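Local structure of UPF0255 protein frsA (Vibrio vulnificus, 4I4C) at residues Leu202-Gln206 and Thr226-Val232. The protein probably hydrolyses carboxylic esters as a serine esterase of the alpha/beta-hydrolase type. Residues are numbered along the deposited sequence; the frame is centred on the assembly and turned at random.
Sequences LDSLQ and TVDMPSV. With 6NA (hexanoic acid), chain D.
Two loops leaving the ends of neighbouring parallel strands in an alpha/beta-hydrolase sheet meet here, and Q206 and D228 bind them at one end. The amide of Q206 uses both its nitrogen and its oxygen. Its NE2 gives a nearly straight bond (164°) to D228 OD2 at 2.7 Å, arriving from above the carboxylate plane. D228 OD2 lies almost in the plane of the amide, which is turned 73° from the carboxylate. On the other branch, T226 OG1 donates to Q206 OE1 at 3.0 Å. With CG lodged between backbone N and carbonyl carbon (chi1 64°), the extended Q206 chain lays its CB and CG against the carboxylate. H183 and the carbonyl of T181 also bond this buried amide, fixing its rotation. D228 OD1 takes a weak bond from Q206 N and is bridged to S204 O by a water, which donates to both oxygens. At the other end L202 CD2 packs at 3.6 Å on CG2 of V232, the last residue of a type II turn from M229. L202 N donates to hexanoic acid O at 2.9 Å. Helix 314-323 covers L202 and V232, so the contact runs from beside strand 178-186, which T226 pairs with through H183, to the hexanoic acid pocket.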
ATOM      1  N   LEU A 202      -3.541   2.877  -1.582  1.00 19.20           N
ATOM      2  CA  LEU A 202      -4.473   3.430  -0.590  1.00 18.34           C
ATOM      3  C   LEU A 202      -4.974   2.462   0.499  1.00 17.81           C
ATOM      4  O   LEU A 202      -5.525   2.910   1.501  1.00 19.23           O
ATOM      5  CB  LEU A 202      -5.673   4.090  -1.287  1.00 21.50           C
ATOM      6  CG  LEU A 202      -5.341   5.326  -2.133  1.00 21.36           C
ATOM      7  CD1 LEU A 202      -6.558   5.769  -2.937  1.00 19.68           C
ATOM      8  CD2 LEU A 202      -4.842   6.473  -1.252  1.00 20.78           C
ATOM      9  N   ASP A 203      -4.786   1.158   0.316  1.00 18.85           N
ATOM     10  CA  ASP A 203      -5.200   0.191   1.340  1.00 24.55           C
ATOM     11  C   ASP A 203      -4.032  -0.573   1.970  1.00 26.93           C
ATOM     12  O   ASP A 203      -4.222  -1.627   2.591  1.00 13.22           O
ATOM     13  CB  ASP A 203      -6.296  -0.763   0.831  1.00 21.64           C
ATOM     14  CG  ASP A 203      -5.885  -1.533  -0.411  1.00 24.79           C
ATOM     15  OD1 ASP A 203      -4.687  -1.794  -0.605  1.00 32.04           O
ATOM     16  OD2 ASP A 203      -6.781  -1.893  -1.201  1.00 31.06           O
ATOM     17  N   SER A 204      -2.824  -0.038   1.804  1.00 13.66           N
ATOM     18  CA  SER A 204      -1.660  -0.611   2.473  1.00 18.78           C
ATOM     19  C   SER A 204      -1.185   0.364   3.543  1.00 18.99           C
ATOM     20  O   SER A 204      -1.574   1.530   3.545  1.00 18.04           O
ATOM     21  CB  SER A 204      -0.525  -0.847   1.460  1.00 25.71           C
ATOM     22  OG  SER A 204      -0.770  -1.979   0.630  1.00 24.83           O
ATOM     23  N   LEU A 205      -0.335  -0.112   4.442  1.00 15.38           N
ATOM     24  CA  LEU A 205       0.349   0.763   5.383  1.00 14.95           C
ATOM     25  C   LEU A 205       1.828   0.732   5.012  1.00 15.37           C
ATOM     26  O   LEU A 205       2.304  -0.241   4.416  1.00 20.27           O
ATOM     27  CB  LEU A 205       0.158   0.269   6.831  1.00 14.06           C
ATOM     28  CG  LEU A 205      -1.234  -0.011   7.408  1.00 16.82           C
ATOM     29  CD1 LEU A 205      -1.082  -0.597   8.808  1.00 24.18           C
ATOM     30  CD2 LEU A 205      -2.132   1.223   7.453  1.00 15.86           C
ATOM     31  N   GLN A 206       2.565   1.777   5.380  1.00 17.33           N
ATOM     32  CA  GLN A 206       3.973   1.881   4.997  1.00 16.43           C
ATOM     33  C   GLN A 206       4.842   0.784   5.616  1.00 21.50           C
ATOM     34  O   GLN A 206       5.962   0.508   5.159  1.00 13.61           O
ATOM     35  CB  GLN A 206       4.514   3.266   5.348  1.00 13.79           C
ATOM     36  CG  GLN A 206       4.538   3.592   6.827  1.00 14.46           C
ATOM     37  CD  GLN A 206       5.290   4.879   7.071  1.00 20.69           C
ATOM     38  OE1 GLN A 206       6.509   4.880   7.116  1.00 23.26           O
ATOM     39  NE2 GLN A 206       4.567   5.987   7.198  1.00 21.34           N
ATOM     40  N   THR A 226      10.234   4.399   3.790  1.00 23.14           N
ATOM     41  CA  THR A 226       8.805   4.247   3.520  1.00 18.06           C
ATOM     42  C   THR A 226       8.009   5.500   3.878  1.00 27.08           C
ATOM     43  O   THR A 226       8.330   6.211   4.832  1.00 27.45           O
ATOM     44  CB  THR A 226       8.215   3.023   4.234  1.00 18.24           C
ATOM     45  OG1 THR A 226       8.424   3.143   5.645  1.00 18.51           O
ATOM     46  CG2 THR A 226       8.897   1.750   3.741  1.00 14.54           C
ATOM     47  N   VAL A 227       6.977   5.771   3.086  1.00 19.78           N
ATOM     48  CA  VAL A 227       6.117   6.920   3.296  1.00 21.84           C
ATOM     49  C   VAL A 227       4.683   6.517   2.961  1.00 21.57           C
ATOM     50  O   VAL A 227       4.457   5.764   2.007  1.00 18.86           O
ATOM     51  CB  VAL A 227       6.517   8.108   2.373  1.00 19.17           C
ATOM     52  CG1 VAL A 227       5.683   9.333   2.705  1.00 23.41           C
ATOM     53  CG2 VAL A 227       8.005   8.439   2.494  1.00 18.01           C
ATOM     54  N   ASP A 228       3.731   7.001   3.760  1.00 21.10           N
ATOM     55  CA  ASP A 228       2.304   6.884   3.467  1.00 25.23           C
ATOM     56  C   ASP A 228       1.793   8.050   2.602  1.00 20.78           C
ATOM     57  O   ASP A 228       2.021   9.222   2.924  1.00 23.61           O
ATOM     58  CB  ASP A 228       1.505   6.859   4.774  1.00 23.70           C
ATOM     59  CG  ASP A 228       1.629   5.535   5.530  1.00 20.96           C
ATOM     60  OD1 ASP A 228       1.392   4.471   4.917  1.00 16.95           O
ATOM     61  OD2 ASP A 228       1.962   5.566   6.739  1.00 19.28           O
ATOM     62  N   MET A 229       1.092   7.721   1.520  1.00 21.47           N
ATOM     63  CA  MET A 229       0.390   8.708   0.691  1.00 18.46           C
ATOM     64  C   MET A 229      -0.537   9.551   1.565  1.00 15.76           C
ATOM     65  O   MET A 229      -0.984   9.081   2.613  1.00 19.99           O
ATOM     66  CB  MET A 229      -0.470   7.994  -0.360  1.00 20.57           C
ATOM     67  CG  MET A 229       0.297   7.257  -1.429  1.00 25.77           C
ATOM     68  SD  MET A 229       0.936   8.438  -2.629  1.00 42.62           S
ATOM     69  CE  MET A 229      -0.566   8.817  -3.534  1.00 53.00           C
ATOM     70  N   PRO A 230      -0.838  10.789   1.143  1.00 17.88           N
ATOM     71  CA  PRO A 230      -1.804  11.604   1.902  1.00 22.54           C
ATOM     72  C   PRO A 230      -3.138  10.872   2.115  1.00 21.36           C
ATOM     73  O   PRO A 230      -3.621  10.269   1.157  1.00 28.53           O
ATOM     74  CB  PRO A 230      -2.002  12.833   1.009  1.00 21.65           C
ATOM     75  CG  PRO A 230      -0.735  12.938   0.232  1.00 23.80           C
ATOM     76  CD  PRO A 230      -0.239  11.534   0.022  1.00 20.72           C
ATOM     77  N   SER A 231      -3.671  10.921   3.344  1.00 20.01           N
ATOM     78  CA  SER A 231      -4.949  10.299   3.785  1.00 23.25           C
ATOM     79  C   SER A 231      -4.765   8.873   4.290  1.00 27.91           C
ATOM     80  O   SER A 231      -5.686   8.278   4.867  1.00 27.39           O
ATOM     81  CB  SER A 231      -6.033  10.324   2.702  1.00 22.56           C
ATOM     82  OG  SER A 231      -5.749   9.372   1.688  1.00 20.19           O
ATOM     83  N   VAL A 232      -3.567   8.334   4.067  1.00 30.49           N
ATOM     84  CA  VAL A 232      -3.235   6.958   4.430  1.00 19.76           C
ATOM     85  C   VAL A 232      -2.317   6.899   5.649  1.00 19.35           C
ATOM     86  O   VAL A 232      -1.321   7.627   5.713  1.00 20.13           O
ATOM     87  CB  VAL A 232      -2.506   6.246   3.260  1.00 26.54           C
ATOM     88  CG1 VAL A 232      -2.013   4.863   3.686  1.00 26.53           C
ATOM     89  CG2 VAL A 232      -3.403   6.147   2.039  1.00 21.77           C
TER
HETATM   90  CA  6NA D 502      -5.468   2.129  -6.059  1.00 36.90           C
HETATM   91  C   6NA D 502      -4.663   1.787  -4.856  1.00 31.52           C
HETATM   92  O   6NA D 502      -3.733   2.454  -4.494  1.00 31.25           O
HETATM   93  CB  6NA D 502      -6.854   2.524  -5.778  1.00 37.74           C
HETATM   94  CG  6NA D 502      -7.671   2.993  -6.871  1.00 35.56           C
HETATM   95  CD  6NA D 502      -8.026   2.057  -7.925  1.00 31.74           C
HETATM   96  C6  6NA D 502      -9.199   1.254  -7.669  1.00 29.62           C
HETATM   97  OXT 6NA D 502      -4.923   0.814  -4.217  1.00 29.27           O
HETATM   98  O   HOH W   1       0.824   3.139   2.934  1.00 19.28           O